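PDB 5IKJ: cryptic loci regulator 2 from Schizosaccharomyces pombe 972h-, which acts upstream of histone deacetylases to promote transcriptional silencing and is required for nucleosome positioning at heterochromatic loci and for silencing by the SHREC complex. Local coordinates for residues 152-157 with 170-175; 53-58 with 145-150; 396-401 with 488-493; 429-434 with 482-487; 72-77 with 236-241. All blocks are in the same frame, centred on the assembly; numbering follows the deposited sequence.

How the contacts relate
The five contacts fall into three regions. Contacts 1 and 2 touch at one end of the chain, where Leu147 meets Leu153 and Leu171; contact 1 is a hairpin, contact 2 a helix packed on a loop with no hydrogen bond between its segments. Contacts 3 and 4 lie about 54 to 58 Å from contact 1, centre to centre, in the SH3-clan region. They share a curled beta sheet and meet through Ile397, Leu431 and Cys486. Contact 5, nearest the chain's centre, joins two helix ends. Contacts 4 and 5 are buried, the others only partly; another protein chain reaches 3, 4 and 5. Backbone pairing dominates contacts 1, 3 and 4; in contact 5 side chains make both hydrogen bonds.

Contact 1. Residues 152-157 with 170-175; sequences QLYQRD and WLYGHP
Gln152, Leu153 and Tyr154 face Tyr172, Leu171 and Trp170 across an antiparallel beta hairpin made by strands 152-156 and 168-172. Gln152 and Tyr172 exchange two backbone bonds, Gln152 N to Tyr172 O at 3.1 Å and Tyr172 N to Gln152 O at 3.0 Å. In the Tyr154-Trp170 pair, Trp170 N donates to Tyr154 O at 2.9 Å, somewhat bent, and the return bond from Tyr154 N is more bent and weak. Between them Leu153 and Leu171 form a non-hydrogen-bonded pair, with Leu171 CD1 4.0 Å from Leu153 CB.

The aromatic residues share the other face of the sheet. Tyr172 turns its ring edge toward the face of Tyr154, an offset edge-to-face pair with planes at 85° and Tyr172 CD1 3.9 Å from Tyr154 CD1. Further along, the side chain of Arg156 lies over one face of the Trp170 indole. Its CG stands anti to the backbone N (chi1 -162°), and CD sits 3.4 Å from the centroid of the Trp170 six-membered ring in a CH-pi contact. The guanidinium continues over the CZ2-CH2 rim of that ring, the planes 20° apart. Glu168 takes the hydrogen bond of Trp170 NE1 and makes a long, weak ion pair with Arg156.

Strand 42-44 pairs with the far edge of 152-156, and its Leu42 touches Tyr154, Arg156 and Tyr172. Helix 50-67 covers the leucine face through Tyr55, while beyond the hairpin His174 stacks edge-to-face with the zinc ligand His189.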
# COMPACT_ATOMS: atom_id res chain seq x y z
N GLN A 152 -9.26 -33.65 2.45
CA GLN A 152 -10.42 -34.36 1.96
C GLN A 152 -11.67 -33.53 2.21
O GLN A 152 -11.89 -33.05 3.33
CB GLN A 152 -10.55 -35.73 2.63
CG GLN A 152 -11.67 -36.60 2.07
CD GLN A 152 -11.44 -37.00 0.63
OE1 GLN A 152 -12.24 -36.68 -0.25
NE2 GLN A 152 -10.34 -37.71 0.38
N LEU A 153 -12.49 -33.37 1.17
CA LEU A 153 -13.72 -32.59 1.25
C LEU A 153 -14.90 -33.50 1.55
O LEU A 153 -14.92 -34.68 1.18
CB LEU A 153 -13.95 -31.83 -0.05
CG LEU A 153 -15.16 -30.90 -0.12
CD1 LEU A 153 -14.99 -29.71 0.80
CD2 LEU A 153 -15.39 -30.45 -1.56
N TYR A 154 -15.91 -32.94 2.22
CA TYR A 154 -17.09 -33.69 2.62
C TYR A 154 -18.32 -32.80 2.56
O TYR A 154 -18.22 -31.58 2.71
CB TYR A 154 -16.96 -34.26 4.04
CG TYR A 154 -15.84 -35.26 4.22
CD1 TYR A 154 -14.53 -34.83 4.42
CD2 TYR A 154 -16.09 -36.62 4.22
CE1 TYR A 154 -13.51 -35.74 4.60
CE2 TYR A 154 -15.07 -37.53 4.39
CZ TYR A 154 -13.78 -37.09 4.58
OH TYR A 154 -12.77 -38.00 4.75
N GLN A 155 -19.47 -33.42 2.35
CA GLN A 155 -20.77 -32.79 2.56
C GLN A 155 -21.36 -33.32 3.86
O GLN A 155 -21.41 -34.53 4.07
CB GLN A 155 -21.73 -33.08 1.40
CG GLN A 155 -23.00 -32.25 1.43
CD GLN A 155 -23.93 -32.55 0.27
OE1 GLN A 155 -23.98 -31.80 -0.70
NE2 GLN A 155 -24.68 -33.64 0.37
N ARG A 156 -21.78 -32.41 4.73
CA ARG A 156 -22.39 -32.78 6.01
C ARG A 156 -23.81 -32.25 6.07
O ARG A 156 -24.05 -31.07 5.80
CB ARG A 156 -21.59 -32.25 7.20
CG ARG A 156 -21.93 -32.97 8.50
CD ARG A 156 -21.19 -32.39 9.69
NE ARG A 156 -21.85 -31.20 10.22
CZ ARG A 156 -22.39 -31.09 11.44
NH1 ARG A 156 -22.96 -29.95 11.80
NH2 ARG A 156 -22.36 -32.11 12.29
N ASP A 157 -24.74 -33.12 6.44
CA ASP A 157 -26.12 -32.71 6.67
C ASP A 157 -26.25 -32.07 8.05
O ASP A 157 -25.56 -32.44 9.00
CB ASP A 157 -27.06 -33.92 6.57
CG ASP A 157 -26.94 -34.63 5.23
OD1 ASP A 157 -26.71 -33.95 4.21
OD2 ASP A 157 -27.09 -35.87 5.21
N TRP A 170 -17.30 -29.67 4.72
CA TRP A 170 -16.18 -29.73 5.65
C TRP A 170 -14.93 -30.25 4.96
O TRP A 170 -14.99 -31.21 4.19
CB TRP A 170 -16.52 -30.62 6.85
CG TRP A 170 -17.53 -30.03 7.78
CD1 TRP A 170 -18.35 -28.97 7.54
CD2 TRP A 170 -17.82 -30.48 9.11
NE1 TRP A 170 -19.14 -28.73 8.64
CE2 TRP A 170 -18.83 -29.64 9.62
CE3 TRP A 170 -17.32 -31.50 9.92
CZ2 TRP A 170 -19.35 -29.79 10.90
CZ3 TRP A 170 -17.84 -31.65 11.19
CH2 TRP A 170 -18.85 -30.80 11.67
N LEU A 171 -13.80 -29.60 5.23
CA LEU A 171 -12.50 -30.01 4.70
C LEU A 171 -11.61 -30.44 5.86
O LEU A 171 -11.22 -29.61 6.69
CB LEU A 171 -11.86 -28.87 3.91
CG LEU A 171 -10.59 -29.24 3.14
CD1 LEU A 171 -10.93 -30.06 1.91
CD2 LEU A 171 -9.81 -27.99 2.76
N TYR A 172 -11.30 -31.73 5.92
CA TYR A 172 -10.36 -32.26 6.90
C TYR A 172 -8.95 -32.30 6.32
O TYR A 172 -8.75 -32.20 5.10
CB TYR A 172 -10.78 -33.66 7.35
CG TYR A 172 -11.93 -33.69 8.33
CD1 TYR A 172 -13.25 -33.65 7.89
CD2 TYR A 172 -11.71 -33.79 9.70
CE1 TYR A 172 -14.31 -33.69 8.78
CE2 TYR A 172 -12.76 -33.83 10.60
CZ TYR A 172 -14.05 -33.78 10.13
OH TYR A 172 -15.10 -33.83 11.02
N GLY A 173 -7.97 -32.44 7.21
CA GLY A 173 -6.58 -32.49 6.80
C GLY A 173 -5.68 -31.65 7.68
O GLY A 173 -4.48 -31.92 7.79
N HIS A 174 -6.24 -30.63 8.33
CA HIS A 174 -5.44 -29.73 9.14
C HIS A 174 -4.80 -30.50 10.29
O HIS A 174 -5.46 -31.36 10.90
CB HIS A 174 -6.31 -28.59 9.68
CG HIS A 174 -5.52 -27.48 10.29
ND1 HIS A 174 -5.18 -27.45 11.63
CD2 HIS A 174 -5.01 -26.34 9.76
CE1 HIS A 174 -4.50 -26.35 11.89
NE2 HIS A 174 -4.38 -25.66 10.77
N PRO A 175 -3.54 -30.23 10.63
CA PRO A 175 -2.87 -31.02 11.67
C PRO A 175 -3.61 -31.07 13.00
O PRO A 175 -3.45 -32.05 13.75
CB PRO A 175 -1.51 -30.31 11.82
CG PRO A 175 -1.27 -29.67 10.51
CD PRO A 175 -2.62 -29.26 10.00

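Contact 2. Residues 53-58 with 145-150; sequences LLYRQI and ASLPTN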
# COMPACT_ATOMS: atom_id res chain seq x y z
N LEU A 53 -15.60 -29.55 -7.48
CA LEU A 53 -15.12 -28.59 -8.48
C LEU A 53 -15.48 -27.17 -8.08
O LEU A 53 -14.62 -26.28 -8.08
CB LEU A 53 -15.71 -28.93 -9.85
CG LEU A 53 -15.58 -27.87 -10.94
CD1 LEU A 53 -14.12 -27.49 -11.19
CD2 LEU A 53 -16.23 -28.34 -12.23
N LEU A 54 -16.74 -26.93 -7.73
CA LEU A 54 -17.16 -25.59 -7.32
C LEU A 54 -16.34 -25.11 -6.12
O LEU A 54 -15.94 -23.94 -6.07
CB LEU A 54 -18.65 -25.59 -6.98
CG LEU A 54 -19.22 -24.26 -6.47
CD1 LEU A 54 -19.09 -23.17 -7.52
CD2 LEU A 54 -20.67 -24.43 -6.03
N TYR A 55 -16.09 -26.00 -5.16
CA TYR A 55 -15.24 -25.65 -4.03
C TYR A 55 -13.87 -25.19 -4.51
O TYR A 55 -13.38 -24.13 -4.10
CB TYR A 55 -15.11 -26.86 -3.10
CG TYR A 55 -14.53 -26.57 -1.74
CD1 TYR A 55 -13.16 -26.44 -1.56
CD2 TYR A 55 -15.35 -26.44 -0.62
CE1 TYR A 55 -12.62 -26.17 -0.31
CE2 TYR A 55 -14.83 -26.18 0.63
CZ TYR A 55 -13.46 -26.05 0.78
OH TYR A 55 -12.94 -25.79 2.03
N ARG A 56 -13.24 -25.98 -5.39
CA ARG A 56 -11.92 -25.63 -5.90
C ARG A 56 -11.95 -24.45 -6.85
O ARG A 56 -10.93 -23.78 -7.03
CB ARG A 56 -11.30 -26.85 -6.58
CG ARG A 56 -11.05 -28.02 -5.64
CD ARG A 56 -10.40 -29.21 -6.33
NE ARG A 56 -10.20 -28.99 -7.76
CZ ARG A 56 -10.92 -29.54 -8.73
NH1 ARG A 56 -11.91 -30.38 -8.46
NH2 ARG A 56 -10.64 -29.25 -10.00
N GLN A 57 -13.10 -24.16 -7.46
CA GLN A 57 -13.22 -22.96 -8.29
C GLN A 57 -13.25 -21.71 -7.43
O GLN A 57 -12.65 -20.68 -7.78
CB GLN A 57 -14.47 -23.04 -9.17
CG GLN A 57 -14.37 -24.01 -10.32
CD GLN A 57 -15.64 -24.05 -11.15
OE1 GLN A 57 -16.74 -24.20 -10.62
NE2 GLN A 57 -15.50 -23.91 -12.46
N ILE A 58 -13.96 -21.76 -6.30
CA ILE A 58 -14.02 -20.62 -5.39
C ILE A 58 -12.65 -20.38 -4.76
O ILE A 58 -12.17 -19.24 -4.69
CB ILE A 58 -15.10 -20.84 -4.32
CG1 ILE A 58 -16.49 -20.88 -4.98
CG2 ILE A 58 -15.06 -19.75 -3.26
CD1 ILE A 58 -17.49 -21.76 -4.26
N ALA A 145 -6.46 -26.73 -9.45
CA ALA A 145 -6.32 -28.00 -10.15
C ALA A 145 -6.62 -29.16 -9.22
O ALA A 145 -7.16 -30.19 -9.65
CB ALA A 145 -4.91 -28.15 -10.71
N SER A 146 -6.28 -29.02 -7.94
CA SER A 146 -6.40 -30.11 -6.98
C SER A 146 -6.34 -29.52 -5.58
O SER A 146 -5.68 -28.51 -5.35
CB SER A 146 -5.29 -31.14 -7.18
OG SER A 146 -5.26 -32.07 -6.10
N LEU A 147 -7.05 -30.17 -4.66
CA LEU A 147 -6.94 -29.78 -3.26
C LEU A 147 -5.54 -30.08 -2.75
O LEU A 147 -4.87 -30.99 -3.25
CB LEU A 147 -7.97 -30.52 -2.41
CG LEU A 147 -9.42 -30.06 -2.54
CD1 LEU A 147 -10.35 -31.07 -1.88
CD2 LEU A 147 -9.61 -28.68 -1.91
N PRO A 148 -5.06 -29.33 -1.76
CA PRO A 148 -3.72 -29.62 -1.22
C PRO A 148 -3.63 -31.06 -0.75
O PRO A 148 -4.57 -31.61 -0.17
CB PRO A 148 -3.59 -28.63 -0.05
CG PRO A 148 -4.62 -27.57 -0.30
CD PRO A 148 -5.73 -28.24 -1.04
N THR A 149 -2.48 -31.68 -1.02
CA THR A 149 -2.26 -33.08 -0.66
C THR A 149 -2.73 -33.36 0.76
O THR A 149 -2.48 -32.59 1.68
CB THR A 149 -0.77 -33.42 -0.81
OG1 THR A 149 -0.39 -33.32 -2.18
CG2 THR A 149 -0.48 -34.84 -0.30
N ASN A 150 -3.44 -34.48 0.91
CA ASN A 150 -3.93 -35.02 2.18
C ASN A 150 -5.12 -34.27 2.75
O ASN A 150 -5.50 -34.51 3.91
CB ASN A 150 -2.82 -35.07 3.25
CG ASN A 150 -1.84 -36.19 3.01
OD1 ASN A 150 -1.72 -36.70 1.90
ND2 ASN A 150 -1.14 -36.60 4.06
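Arg56 and Leu147 carry the apolar part of this contact, where helix 50-67 leans on the loop between strands 143-144 and 152-156. The methylenes of the arginine do the touching: Arg56 CD comes 4.0 Å from Leu147 CG, and Arg56 CG lies 4.1 Å from Leu147 CD2. Consecutive helix residues Tyr55 and Arg56 thus both touch the same leucine, since Leu147 CD2 also reaches Tyr55 CD1 at 4.2 Å.

Polar groups come near without bonding between the two segments. Arg56 NH2 stays 3.6 Å from Ala145 O, and Arg56 NE is 3.9 Å from Ser146 N. The guanidinium finds its partners just outside, NE on Leu144 O and NH1 on Asn52 OD1. To get there the chain adopts a strained turn: NE is eclipsed with CB (chi3 -3°).

Within the loop, Ser146 OG donates to Leu147 O at 3.1 Å, a link between neighbouring residues.

Helix 183-195, which carries the zinc ligand His189, packs on Tyr55 through Val183 and Phe186. Strand 14-17 runs against Ala145 and Pro148, and Leu153 of strand 152-156 lies against Leu147.

Contact 3. Residues 396-401 with 488-493; sequences VISTSS and FADVLG
Val396 and Ser398 grip the segment 488-493 through three backbone bonds: Val396 N to Gly493 O at 2.8 Å, Leu492 N to Val396 O at 2.8 Å, and Ser398 N to Asp490 O at 2.9 Å. Val396 pairs with Gly493 but Ile397 with Val491, so the register slips by one residue. This is a beta bulge, with the extra residue, Leu492, in a helix-like backbone conformation (psi -29°).

Leu492 consequently turns toward the opposing strand. Its CD1 packs 4.0 Å from Val396 CG1, and its CD2 comes 3.3 Å from Ser398 OG. On another face, Ile397 and Val491 point together, Ile397 CG2 to Val491 CG2 at 4.4 Å, with Leu431 and Phe427 of strand 425-436 beneath them.

Further out, the 3-10 turn 488-490 is closed by Val491 N to Phe488 O at 3.1 Å, and it presents Asp490 O to the strand. Phe488, buried, meets Trp334 edge-to-face.

The chemistry divides the labour of Asp490. Its carbonyl O holds the strand pair, also meeting Ile397 CA at 3.1 Å, while its carboxylate OD1 bonds the backbone of another protein chain, tying this sheet edge to the interface.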
# COMPACT_ATOMS: atom_id res chain seq x y z
N VAL A 396 13.04 15.54 -1.47
CA VAL A 396 14.10 16.53 -1.51
C VAL A 396 14.94 16.40 -0.25
O VAL A 396 14.41 16.17 0.84
CB VAL A 396 13.51 17.95 -1.65
CG1 VAL A 396 14.61 19.00 -1.66
CG2 VAL A 396 12.66 18.06 -2.90
N ILE A 397 16.26 16.56 -0.40
CA ILE A 397 17.18 16.47 0.73
C ILE A 397 18.12 17.66 0.68
O ILE A 397 18.35 18.27 -0.36
CB ILE A 397 17.99 15.15 0.74
CG1 ILE A 397 18.92 15.08 -0.49
CG2 ILE A 397 17.05 13.96 0.78
CD1 ILE A 397 19.84 13.88 -0.49
N SER A 398 18.67 17.99 1.85
CA SER A 398 19.69 19.03 1.93
C SER A 398 20.91 18.64 1.10
O SER A 398 21.41 17.52 1.21
CB SER A 398 20.11 19.26 3.38
OG SER A 398 18.99 19.62 4.18
N THR A 399 21.38 19.57 0.27
CA THR A 399 22.60 19.37 -0.50
C THR A 399 23.80 20.07 0.12
O THR A 399 24.90 19.98 -0.43
CB THR A 399 22.40 19.87 -1.94
OG1 THR A 399 21.96 21.24 -1.91
CG2 THR A 399 21.38 19.02 -2.67
N SER A 400 23.62 20.77 1.24
CA SER A 400 24.69 21.53 1.86
C SER A 400 25.90 20.64 2.14
O SER A 400 26.95 20.78 1.50
CB SER A 400 24.20 22.18 3.16
OG SER A 400 23.67 21.21 4.04
N SER A 401 25.77 19.73 3.10
CA SER A 401 26.85 18.82 3.47
C SER A 401 26.78 17.61 2.55
O SER A 401 26.08 16.63 2.82
CB SER A 401 26.75 18.43 4.94
OG SER A 401 26.65 19.58 5.76
N PHE A 488 16.80 11.37 8.68
CA PHE A 488 15.55 12.09 8.50
C PHE A 488 15.75 13.60 8.66
O PHE A 488 15.02 14.39 8.06
CB PHE A 488 14.52 11.57 9.51
CG PHE A 488 13.13 12.09 9.30
CD1 PHE A 488 12.60 12.24 8.03
CD2 PHE A 488 12.32 12.38 10.39
CE1 PHE A 488 11.31 12.70 7.85
CE2 PHE A 488 11.03 12.84 10.22
CZ PHE A 488 10.52 13.00 8.95
N ALA A 489 16.76 14.00 9.44
CA ALA A 489 17.03 15.42 9.65
C ALA A 489 17.36 16.14 8.35
O ALA A 489 17.14 17.35 8.25
CB ALA A 489 18.19 15.58 10.64
N ASP A 490 17.88 15.43 7.35
CA ASP A 490 18.28 16.05 6.09
C ASP A 490 17.25 15.88 4.99
O ASP A 490 17.50 16.29 3.85
CB ASP A 490 19.63 15.48 5.64
CG ASP A 490 20.79 15.98 6.48
OD1 ASP A 490 20.73 17.13 6.96
OD2 ASP A 490 21.77 15.23 6.66
N VAL A 491 16.10 15.28 5.29
CA VAL A 491 14.98 15.23 4.35
C VAL A 491 14.16 16.49 4.53
O VAL A 491 13.73 16.82 5.64
CB VAL A 491 14.13 13.97 4.58
CG1 VAL A 491 12.96 13.94 3.60
CG2 VAL A 491 14.97 12.72 4.44
N LEU A 492 13.94 17.21 3.43
CA LEU A 492 13.26 18.50 3.47
C LEU A 492 11.78 18.41 3.13
O LEU A 492 10.99 19.23 3.62
CB LEU A 492 13.94 19.48 2.51
CG LEU A 492 15.44 19.68 2.73
CD1 LEU A 492 16.03 20.61 1.68
CD2 LEU A 492 15.72 20.22 4.13
N GLY A 493 11.39 17.44 2.32
CA GLY A 493 9.99 17.27 1.99
C GLY A 493 9.84 16.43 0.73
O GLY A 493 10.80 15.85 0.23

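Contact 4. Residues 429-434 with 482-487; sequences GSLWTQ and VEYVCP
Gly429 and Tyr484 form the single bridge between segments 429-434 and 482-487, which belong to two strands of the curled beta sheet in the SH3-clan region. The segments cross at 97°, and within them the pairing ends after Gly429.

There the packing is close. Gly429 N donates to Tyr484 O at 3.1 Å, and Tyr484 N returns a nearly straight bond to Gly429 O at 3.0 Å (175° at the hydrogen). The same Gly429 O has Glu483 CB beside it at 3.5 Å. On the tyrosine side Leu431 swings its CD1 against the ring, 3.9 Å from Tyr484 CD1 and 4.0 Å from Tyr484 CG, the two side chains crossing at about a right angle.

Away from this point the strands part, and Trp432 to Gln434 do not touch 482-487. Strand 472-476 pairs with that stretch instead. The other edge of 482-487 is taken by another protein chain, whose strand pairs antiparallel with Glu483, Tyr484 and Val485, so the sheet runs on across the interface. The carboxylate of Glu483 is held by Gln428 and Ser415.

Where the strands have diverged, Trp432 bends back along its own strand, and its NE1 donates in the ring plane to Ser430 OG at 3.0 Å.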
# COMPACT_ATOMS: atom_id res chain seq x y z
N GLY A 429 18.60 5.74 -0.52
CA GLY A 429 18.13 5.75 -1.89
C GLY A 429 19.18 6.33 -2.81
O GLY A 429 20.26 6.75 -2.38
N SER A 430 18.85 6.34 -4.10
CA SER A 430 19.72 6.90 -5.12
C SER A 430 19.42 8.39 -5.32
O SER A 430 18.28 8.84 -5.13
CB SER A 430 19.54 6.16 -6.44
OG SER A 430 18.17 5.98 -6.75
N LEU A 431 20.45 9.13 -5.70
CA LEU A 431 20.36 10.58 -5.87
C LEU A 431 20.32 10.92 -7.35
O LEU A 431 21.07 10.35 -8.15
CB LEU A 431 21.55 11.27 -5.20
CG LEU A 431 21.81 10.86 -3.75
CD1 LEU A 431 23.09 11.51 -3.23
CD2 LEU A 431 20.63 11.23 -2.86
N TRP A 432 19.45 11.86 -7.71
CA TRP A 432 19.21 12.21 -9.10
C TRP A 432 19.24 13.72 -9.28
O TRP A 432 19.10 14.49 -8.32
CB TRP A 432 17.86 11.68 -9.60
CG TRP A 432 17.71 10.20 -9.54
CD1 TRP A 432 17.68 9.42 -8.42
CD2 TRP A 432 17.57 9.31 -10.65
NE1 TRP A 432 17.53 8.10 -8.77
CE2 TRP A 432 17.45 8.00 -10.14
CE3 TRP A 432 17.52 9.49 -12.04
CZ2 TRP A 432 17.30 6.89 -10.96
CZ3 TRP A 432 17.37 8.39 -12.85
CH2 TRP A 432 17.26 7.10 -12.31
N THR A 433 19.40 14.13 -10.53
CA THR A 433 19.20 15.51 -10.95
C THR A 433 18.17 15.53 -12.07
O THR A 433 18.02 14.56 -12.81
CB THR A 433 20.51 16.16 -11.43
OG1 THR A 433 20.31 17.57 -11.58
CG2 THR A 433 20.96 15.57 -12.76
N GLN A 434 17.45 16.64 -12.18
CA GLN A 434 16.44 16.82 -13.21
C GLN A 434 16.81 18.00 -14.09
O GLN A 434 17.31 19.02 -13.60
CB GLN A 434 15.04 17.03 -12.60
CG GLN A 434 14.88 18.34 -11.84
CD GLN A 434 13.57 18.41 -11.08
OE1 GLN A 434 13.53 18.83 -9.92
NE2 GLN A 434 12.48 18.02 -11.74
N VAL A 482 25.71 1.62 -5.94
CA VAL A 482 25.71 2.16 -4.59
C VAL A 482 24.49 3.06 -4.44
O VAL A 482 23.89 3.52 -5.41
CB VAL A 482 27.00 2.94 -4.25
CG1 VAL A 482 28.22 2.06 -4.46
CG2 VAL A 482 27.10 4.23 -5.07
N GLU A 483 24.13 3.30 -3.18
CA GLU A 483 23.13 4.29 -2.81
C GLU A 483 23.69 5.08 -1.63
O GLU A 483 24.77 4.78 -1.12
CB GLU A 483 21.79 3.64 -2.47
CG GLU A 483 21.11 2.99 -3.67
CD GLU A 483 19.90 2.16 -3.29
OE1 GLU A 483 19.69 1.94 -2.07
OE2 GLU A 483 19.16 1.72 -4.20
N TYR A 484 22.95 6.09 -1.19
CA TYR A 484 23.40 6.95 -0.11
C TYR A 484 22.37 6.97 1.01
O TYR A 484 21.18 6.73 0.80
CB TYR A 484 23.67 8.38 -0.61
CG TYR A 484 24.93 8.48 -1.42
CD1 TYR A 484 24.95 8.12 -2.77
CD2 TYR A 484 26.12 8.91 -0.85
CE1 TYR A 484 26.11 8.21 -3.51
CE2 TYR A 484 27.28 9.00 -1.59
CZ TYR A 484 27.27 8.65 -2.92
OH TYR A 484 28.43 8.73 -3.66
N VAL A 485 22.86 7.24 2.22
CA VAL A 485 22.04 7.21 3.43
C VAL A 485 22.18 8.56 4.12
O VAL A 485 23.29 8.98 4.45
CB VAL A 485 22.46 6.08 4.38
CG1 VAL A 485 21.54 6.03 5.60
CG2 VAL A 485 22.46 4.74 3.66
N CYS A 486 21.05 9.22 4.35
CA CYS A 486 21.02 10.45 5.12
C CYS A 486 19.99 10.31 6.23
O CYS A 486 19.03 9.54 6.10
CB CYS A 486 20.67 11.66 4.25
SG CYS A 486 18.96 11.67 3.65
N PRO A 487 20.16 11.02 7.34
CA PRO A 487 19.16 10.97 8.40
C PRO A 487 17.90 11.72 8.00
O PRO A 487 17.90 12.58 7.12
CB PRO A 487 19.86 11.64 9.59
CG PRO A 487 20.82 12.58 8.96
CD PRO A 487 21.28 11.92 7.68

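Contact 5. Residues 72-77 with 236-241; sequences GSTQPI and YTWPSS
Thr74 carries OG1 between its backbone N and carbonyl carbon (chi1 68°), which aims the hydroxyl at the indole of Trp238. Gln75 bends at chi2 (-52°), folding CD back and letting the amide reach Thr237.

Two hydrogen bonds result. Trp238 NE1 donates to Thr74 OG1 at 3.1 Å, the oxygen lying close to the ring plane. Gln75 NE2 donates to Thr237 OG1 at 3.0 Å, fairly straight and in the plane of its own amide. The other amide atom, Gln75 OE1, faces the edge of the Tyr236 ring, 3.9 Å from CE2. The methyl of Thr237 lies near both bonds, CG2 4.0 Å from Thr74 OG1 and 3.8 Å from Gln75 NE2, and over one face of Trp238 toward its rim. Ile77 CG2 meets Trp238 CZ2 at 4.1 Å in apolar contact.

Asp233 of helix 214-237 links both hydroxyls, with a hydrogen bond to Thr237 OG1 and a weak one to Thr74 OG1. Leu266 of strand 255-266 touches Thr74, Ile77 and Trp238.

Thr74 occupies the N-cap position of helix 75-82 without a capping bond; its side chain instead joins this helix start to the C-terminal end of helix 214-237 in mostly buried packing.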
# COMPACT_ATOMS: atom_id res chain seq x y z
N GLY A 72 -7.46 -3.39 -1.35
CA GLY A 72 -7.04 -2.05 -1.72
C GLY A 72 -6.42 -1.91 -3.09
O GLY A 72 -6.04 -0.79 -3.46
N SER A 73 -6.31 -2.99 -3.85
CA SER A 73 -5.65 -2.92 -5.15
C SER A 73 -6.48 -2.11 -6.13
O SER A 73 -7.69 -2.29 -6.24
CB SER A 73 -5.41 -4.32 -5.71
OG SER A 73 -4.71 -4.25 -6.94
N THR A 74 -5.81 -1.20 -6.85
CA THR A 74 -6.41 -0.50 -7.98
C THR A 74 -5.72 -0.84 -9.29
O THR A 74 -5.94 -0.16 -10.30
CB THR A 74 -6.37 1.02 -7.75
OG1 THR A 74 -5.02 1.48 -7.80
CG2 THR A 74 -6.97 1.37 -6.39
N GLN A 75 -4.88 -1.89 -9.31
CA GLN A 75 -4.18 -2.25 -10.53
C GLN A 75 -5.12 -2.62 -11.67
O GLN A 75 -4.81 -2.28 -12.82
CB GLN A 75 -3.20 -3.40 -10.24
CG GLN A 75 -2.12 -3.05 -9.23
CD GLN A 75 -1.38 -1.78 -9.58
OE1 GLN A 75 -0.94 -1.59 -10.72
NE2 GLN A 75 -1.26 -0.88 -8.61
N PRO A 76 -6.24 -3.31 -11.44
CA PRO A 76 -7.18 -3.54 -12.55
C PRO A 76 -7.66 -2.25 -13.20
O PRO A 76 -7.95 -2.25 -14.40
CB PRO A 76 -8.34 -4.29 -11.88
CG PRO A 76 -7.72 -4.95 -10.70
CD PRO A 76 -6.67 -4.00 -10.21
N ILE A 77 -7.74 -1.15 -12.45
CA ILE A 77 -8.16 0.12 -13.03
C ILE A 77 -7.08 0.65 -13.97
O ILE A 77 -7.37 1.14 -15.06
CB ILE A 77 -8.50 1.13 -11.93
CG1 ILE A 77 -9.66 0.60 -11.08
CG2 ILE A 77 -8.85 2.49 -12.53
CD1 ILE A 77 -10.04 1.49 -9.91
N TYR A 236 3.74 4.64 -7.64
CA TYR A 236 3.79 3.94 -8.91
C TYR A 236 2.52 4.16 -9.73
O TYR A 236 2.59 4.57 -10.89
CB TYR A 236 4.02 2.45 -8.68
CG TYR A 236 3.87 1.58 -9.90
CD1 TYR A 236 4.92 1.42 -10.80
CD2 TYR A 236 2.69 0.90 -10.16
CE1 TYR A 236 4.78 0.63 -11.93
CE2 TYR A 236 2.54 0.11 -11.27
CZ TYR A 236 3.59 -0.03 -12.15
OH TYR A 236 3.45 -0.82 -13.27
N THR A 237 1.35 3.90 -9.13
CA THR A 237 0.11 3.87 -9.90
C THR A 237 -0.43 5.28 -10.14
O THR A 237 -0.62 5.69 -11.29
CB THR A 237 -0.93 3.01 -9.18
OG1 THR A 237 -0.28 1.92 -8.52
CG2 THR A 237 -1.94 2.47 -10.17
N TRP A 238 -0.70 6.02 -9.07
CA TRP A 238 -1.25 7.37 -9.16
C TRP A 238 -0.41 8.32 -8.31
O TRP A 238 -0.90 8.93 -7.35
CB TRP A 238 -2.71 7.38 -8.71
CG TRP A 238 -3.49 6.18 -9.17
CD1 TRP A 238 -3.86 5.11 -8.41
CD2 TRP A 238 -3.98 5.92 -10.49
NE1 TRP A 238 -4.56 4.21 -9.17
CE2 TRP A 238 -4.64 4.68 -10.45
CE3 TRP A 238 -3.92 6.62 -11.70
CZ2 TRP A 238 -5.25 4.12 -11.58
CZ3 TRP A 238 -4.52 6.07 -12.81
CH2 TRP A 238 -5.18 4.83 -12.74
N PRO A 239 0.87 8.47 -8.65
CA PRO A 239 1.79 9.19 -7.74
C PRO A 239 1.60 10.69 -7.73
O PRO A 239 1.85 11.32 -6.69
CB PRO A 239 3.17 8.79 -8.27
CG PRO A 239 2.95 8.49 -9.71
CD PRO A 239 1.59 7.86 -9.78
N SER A 240 1.19 11.30 -8.84
CA SER A 240 1.06 12.76 -8.90
C SER A 240 -0.28 13.13 -8.28
O SER A 240 -1.29 13.29 -8.96
CB SER A 240 1.17 13.26 -10.34
OG SER A 240 1.53 14.63 -10.37
N SER A 241 -0.29 13.27 -6.96
CA SER A 241 -1.53 13.36 -6.21
C SER A 241 -1.22 13.77 -4.78
O SER A 241 -0.07 13.77 -4.34
CB SER A 241 -2.28 12.03 -6.23
OG SER A 241 -1.48 10.99 -5.70